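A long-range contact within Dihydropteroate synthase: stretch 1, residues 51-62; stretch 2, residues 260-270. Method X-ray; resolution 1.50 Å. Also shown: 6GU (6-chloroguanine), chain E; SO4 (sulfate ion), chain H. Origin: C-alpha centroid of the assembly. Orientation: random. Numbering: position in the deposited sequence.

Stretch 1, residues 51-62: RLAEEGADLLDI
Stretch 2 260-270: LRVHDVAATVD

Segments some 200 residues apart in sequence are often joined by a few well-satisfied polar groups around a small apolar core, and this pair from dihydropteroate synthase illustrates the principle at two separate points. Stretch 1 runs from a helix already under way at Arg 51 through a turn into a strand from Leu 59 onward; stretch 2 runs from the end of a strand, 260-262, through a turn into a helix that starts at Val 265. In register, Glu 55 lies against Ala 266, CA to CA 4.8 Å, and Asp 61 faces Arg 261, CA to CA 8.1 Å. Together the stretches bury 392 Å².

The first turn of a helix leaves backbone NH groups without partners inside the helix, and Glu 55 supplies one. With chi1 m, chi2 t and chi3 6°, its carboxylate reaches the new helix, where Ala 266 N donates to Glu 55 OE1 at 3.0 Å. Water 1 donates to the same Glu 55 OE1 at 2.5 Å and weakly accepts from Val 265 N at 3.3 Å. The other oxygen, Glu 55 OE2, is held in a salt bridge by Arg 51 NH1 at 2.7 Å. Asp 264, at the N-cap position, makes no side-chain capping bond, its carboxylate being satisfied elsewhere in the structure; separately, Asp 264 O accepts from Thr 268 N at 3.0 Å and Thr 268 OG1 at 2.8 Å.

Next to this polar link, Val 265 (chi1 t) points toward stretch 1 and has the most area covered, 78 Å². Its CG2 meets Leu 52 CD2 (m, t) at 3.8 Å, and its CG1 lies 4.0 Å from Ala 57 CB and 3.4 Å from Ala 57 N; all three residues are buried, as suits apolar side chains. Gly 56 leaves helical geometry in a Schellman motif, phi/psi 102/17: Gly 56 N bonds to Ala 53 O at 3.0 Å and Ala 57 N to Leu 52 O at 3.1 Å. A CB at Gly 56 would jam against the preceding carbonyl and come 3.5 Å from Val 269 CG2.

The second point is ionic. Asp 61 (chi1 t, chi2 42°) points toward the extended Arg 261 (t, t, t, chi4 -83°), and Arg 261 NE donates to Asp 61 OD2 at 2.9 Å in a salt bridge, supplemented by a weak bond from Arg 261 NH2 to Asp 61 OD2 at 3.4 Å. Asp 61 OD1 is bonded elsewhere in the structure. Arg 261 NH2 also gives to sulfate O3 at 2.9 Å and to water 2 at 3.1 Å, which can donate to Asp 61 O at 3.0 Å; Arg 261 NH1 gives to sulfate O4 at 3.1 Å. 6-Chloroguanine C8 covers one guanidinium face, while His 263 NE2 donates to sulfate O1 at 3.0 Å.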

# COMPACT_ATOMS: atom_id res chain seq x y z
N ARG A 51 18.64 -10.00 6.34
CA ARG A 51 18.06 -8.65 6.22
C ARG A 51 16.53 -8.77 6.21
O ARG A 51 15.85 -8.01 6.90
CB ARG A 51 18.56 -7.94 4.95
CG ARG A 51 17.94 -6.55 4.80
CD ARG A 51 18.58 -5.67 3.77
NE ARG A 51 18.37 -6.12 2.39
CZ ARG A 51 17.35 -5.78 1.62
NH1 ARG A 51 16.39 -4.98 2.09
NH2 ARG A 51 17.27 -6.22 0.38
N LEU A 52 15.98 -9.76 5.47
CA LEU A 52 14.53 -9.94 5.45
C LEU A 52 13.97 -10.35 6.82
O LEU A 52 12.88 -9.90 7.19
CB LEU A 52 14.11 -10.92 4.34
CG LEU A 52 14.48 -10.50 2.90
CD1 LEU A 52 13.81 -11.42 1.90
CD2 LEU A 52 14.13 -9.02 2.61
N ALA A 53 14.69 -11.20 7.56
CA ALA A 53 14.30 -11.55 8.93
C ALA A 53 14.28 -10.26 9.77
O ALA A 53 13.30 -10.02 10.46
CB ALA A 53 15.27 -12.55 9.54
N GLU A 54 15.32 -9.42 9.68
CA GLU A 54 15.36 -8.15 10.43
C GLU A 54 14.19 -7.24 10.07
O GLU A 54 13.69 -6.51 10.94
CB GLU A 54 16.67 -7.38 10.14
CG GLU A 54 17.93 -7.98 10.71
CD GLU A 54 19.19 -7.36 10.13
OE1 GLU A 54 19.09 -6.31 9.45
OE2 GLU A 54 20.29 -7.93 10.34
N GLU A 55 13.73 -7.27 8.78
CA GLU A 55 12.61 -6.49 8.28
C GLU A 55 11.26 -7.03 8.73
O GLU A 55 10.24 -6.41 8.43
CB GLU A 55 12.67 -6.38 6.75
CG GLU A 55 13.82 -5.54 6.26
CD GLU A 55 13.82 -5.26 4.78
OE1 GLU A 55 12.84 -5.62 4.10
OE2 GLU A 55 14.81 -4.66 4.30
N GLY A 56 11.24 -8.18 9.40
CA GLY A 56 10.00 -8.70 9.94
C GLY A 56 9.33 -9.83 9.18
O GLY A 56 8.16 -10.11 9.42
N ALA A 57 10.06 -10.50 8.26
CA ALA A 57 9.51 -11.66 7.55
C ALA A 57 9.08 -12.71 8.59
O ALA A 57 9.72 -12.79 9.64
CB ALA A 57 10.58 -12.27 6.66
N ASP A 58 8.00 -13.43 8.33
CA ASP A 58 7.50 -14.50 9.18
C ASP A 58 8.11 -15.82 8.76
O ASP A 58 8.11 -16.77 9.53
CB ASP A 58 5.98 -14.59 9.13
CG ASP A 58 5.36 -13.32 9.69
OD1 ASP A 58 5.48 -13.08 10.90
OD2 ASP A 58 4.79 -12.53 8.90
N LEU A 59 8.62 -15.88 7.51
CA LEU A 59 9.24 -17.08 6.94
C LEU A 59 10.05 -16.67 5.72
O LEU A 59 9.85 -15.56 5.19
CB LEU A 59 8.13 -18.14 6.67
N LEU A 60 11.04 -17.47 5.37
CA LEU A 60 11.90 -17.21 4.21
C LEU A 60 11.74 -18.33 3.19
O LEU A 60 11.71 -19.48 3.57
CB LEU A 60 13.36 -17.10 4.63
CG LEU A 60 13.69 -16.00 5.67
CD1 LEU A 60 15.16 -16.06 6.05
CD2 LEU A 60 13.34 -14.60 5.14
N ASP A 61 11.61 -17.98 1.91
CA ASP A 61 11.47 -18.96 0.84
C ASP A 61 12.77 -18.94 0.06
O ASP A 61 13.07 -17.97 -0.64
CB ASP A 61 10.31 -18.58 -0.06
CG ASP A 61 9.95 -19.65 -1.07
OD1 ASP A 61 9.94 -20.84 -0.70
OD2 ASP A 61 9.68 -19.29 -2.26
N ILE A 62 13.53 -20.04 0.13
CA ILE A 62 14.87 -20.15 -0.46
C ILE A 62 14.75 -20.95 -1.76
O ILE A 62 14.31 -22.10 -1.72
CB ILE A 62 15.82 -20.82 0.56
CG1 ILE A 62 15.88 -19.98 1.86
CG2 ILE A 62 17.24 -21.01 -0.03
CD1 ILE A 62 16.25 -20.76 3.11
N LEU A 260 1.88 -14.14 2.15
CA LEU A 260 2.22 -13.19 1.06
C LEU A 260 3.68 -13.34 0.73
O LEU A 260 4.54 -13.24 1.62
CB LEU A 260 1.92 -11.72 1.47
CG LEU A 260 0.45 -11.48 1.88
CD1 LEU A 260 0.31 -10.20 2.63
CD2 LEU A 260 -0.50 -11.56 0.63
N ARG A 261 3.96 -13.68 -0.53
CA ARG A 261 5.34 -13.99 -0.96
C ARG A 261 5.92 -12.74 -1.59
O ARG A 261 5.54 -12.37 -2.71
CB ARG A 261 5.34 -15.19 -1.92
CG ARG A 261 6.77 -15.60 -2.33
CD ARG A 261 6.78 -16.87 -3.18
NE ARG A 261 8.17 -17.21 -3.54
CZ ARG A 261 8.84 -16.69 -4.56
NH1 ARG A 261 8.26 -15.80 -5.36
NH2 ARG A 261 10.10 -17.04 -4.79
N VAL A 262 6.83 -12.08 -0.87
CA VAL A 262 7.29 -10.75 -1.29
C VAL A 262 8.79 -10.54 -1.29
O VAL A 262 9.51 -11.14 -0.50
CB VAL A 262 6.61 -9.64 -0.42
CG1 VAL A 262 5.11 -9.90 -0.23
CG2 VAL A 262 7.29 -9.51 0.95
N HIS A 263 9.25 -9.56 -2.11
CA HIS A 263 10.65 -9.12 -2.08
C HIS A 263 10.76 -7.99 -1.03
O HIS A 263 11.75 -7.91 -0.30
CB HIS A 263 11.06 -8.51 -3.44
CG HIS A 263 11.07 -9.48 -4.57
ND1 HIS A 263 9.98 -9.61 -5.40
CD2 HIS A 263 12.04 -10.32 -5.00
CE1 HIS A 263 10.30 -10.55 -6.29
NE2 HIS A 263 11.54 -10.99 -6.09
N ASP A 264 9.75 -7.10 -0.97
CA ASP A 264 9.78 -5.88 -0.17
C ASP A 264 9.14 -6.10 1.19
O ASP A 264 7.97 -5.74 1.44
CB ASP A 264 9.12 -4.76 -0.95
CG ASP A 264 9.83 -4.62 -2.29
OD1 ASP A 264 10.96 -4.11 -2.31
OD2 ASP A 264 9.28 -5.09 -3.31
N VAL A 265 9.90 -6.81 2.02
CA VAL A 265 9.39 -7.25 3.32
C VAL A 265 9.00 -6.09 4.23
O VAL A 265 7.85 -6.06 4.68
CB VAL A 265 10.34 -8.24 4.00
CG1 VAL A 265 9.88 -8.56 5.43
CG2 VAL A 265 10.45 -9.53 3.17
N ALA A 266 9.92 -5.17 4.54
CA ALA A 266 9.60 -4.07 5.48
C ALA A 266 8.38 -3.27 5.04
O ALA A 266 7.51 -2.99 5.86
CB ALA A 266 10.81 -3.14 5.62
N ALA A 267 8.29 -2.95 3.73
CA ALA A 267 7.15 -2.19 3.23
C ALA A 267 5.84 -2.94 3.37
O ALA A 267 4.83 -2.35 3.77
CB ALA A 267 7.38 -1.77 1.78
N THR A 268 5.85 -4.27 3.06
CA THR A 268 4.65 -5.08 3.17
C THR A 268 4.23 -5.21 4.64
O THR A 268 3.05 -5.09 4.96
CB THR A 268 4.87 -6.46 2.48
OG1 THR A 268 5.28 -6.26 1.10
CG2 THR A 268 3.60 -7.32 2.51
N VAL A 269 5.21 -5.42 5.54
CA VAL A 269 4.90 -5.52 6.97
C VAL A 269 4.24 -4.22 7.45
O VAL A 269 3.23 -4.27 8.12
CB VAL A 269 6.16 -5.87 7.79
CG1 VAL A 269 5.90 -5.69 9.29
CG2 VAL A 269 6.57 -7.31 7.48
N ASP A 270 4.79 -3.08 7.06
CA ASP A 270 4.19 -1.78 7.44
C ASP A 270 2.76 -1.63 6.96
O ASP A 270 1.87 -1.23 7.73
CB ASP A 270 5.07 -0.64 6.90
CG ASP A 270 6.35 -0.44 7.69
OD1 ASP A 270 6.68 -1.32 8.53
OD2 ASP A 270 7.03 0.56 7.46
CL6 6GU E . 3.56 -16.53 -7.01
N1 6GU E . 4.03 -18.49 -5.57
C2 6GU E . 4.89 -19.51 -5.16
N2 6GU E . 4.33 -20.38 -4.33
N3 6GU E . 6.20 -19.68 -5.56
C4 6GU E . 6.63 -18.74 -6.47
C5 6GU E . 5.81 -17.68 -6.95
C6 6GU E . 4.55 -17.65 -6.44
N7 6GU E . 6.53 -16.92 -7.87
C8 6GU E . 7.77 -17.55 -7.91
N9 6GU E . 7.87 -18.63 -7.09
S SO4 H . 10.88 -14.51 -7.96
O1 SO4 H . 11.81 -13.37 -7.83
O2 SO4 H . 10.85 -15.00 -9.35
O3 SO4 H . 11.31 -15.65 -7.08
O4 SO4 H . 9.52 -14.11 -7.62
O HOH W 1 12.73 -5.13 1.65
O HOH W 2 12.69 -18.22 -3.65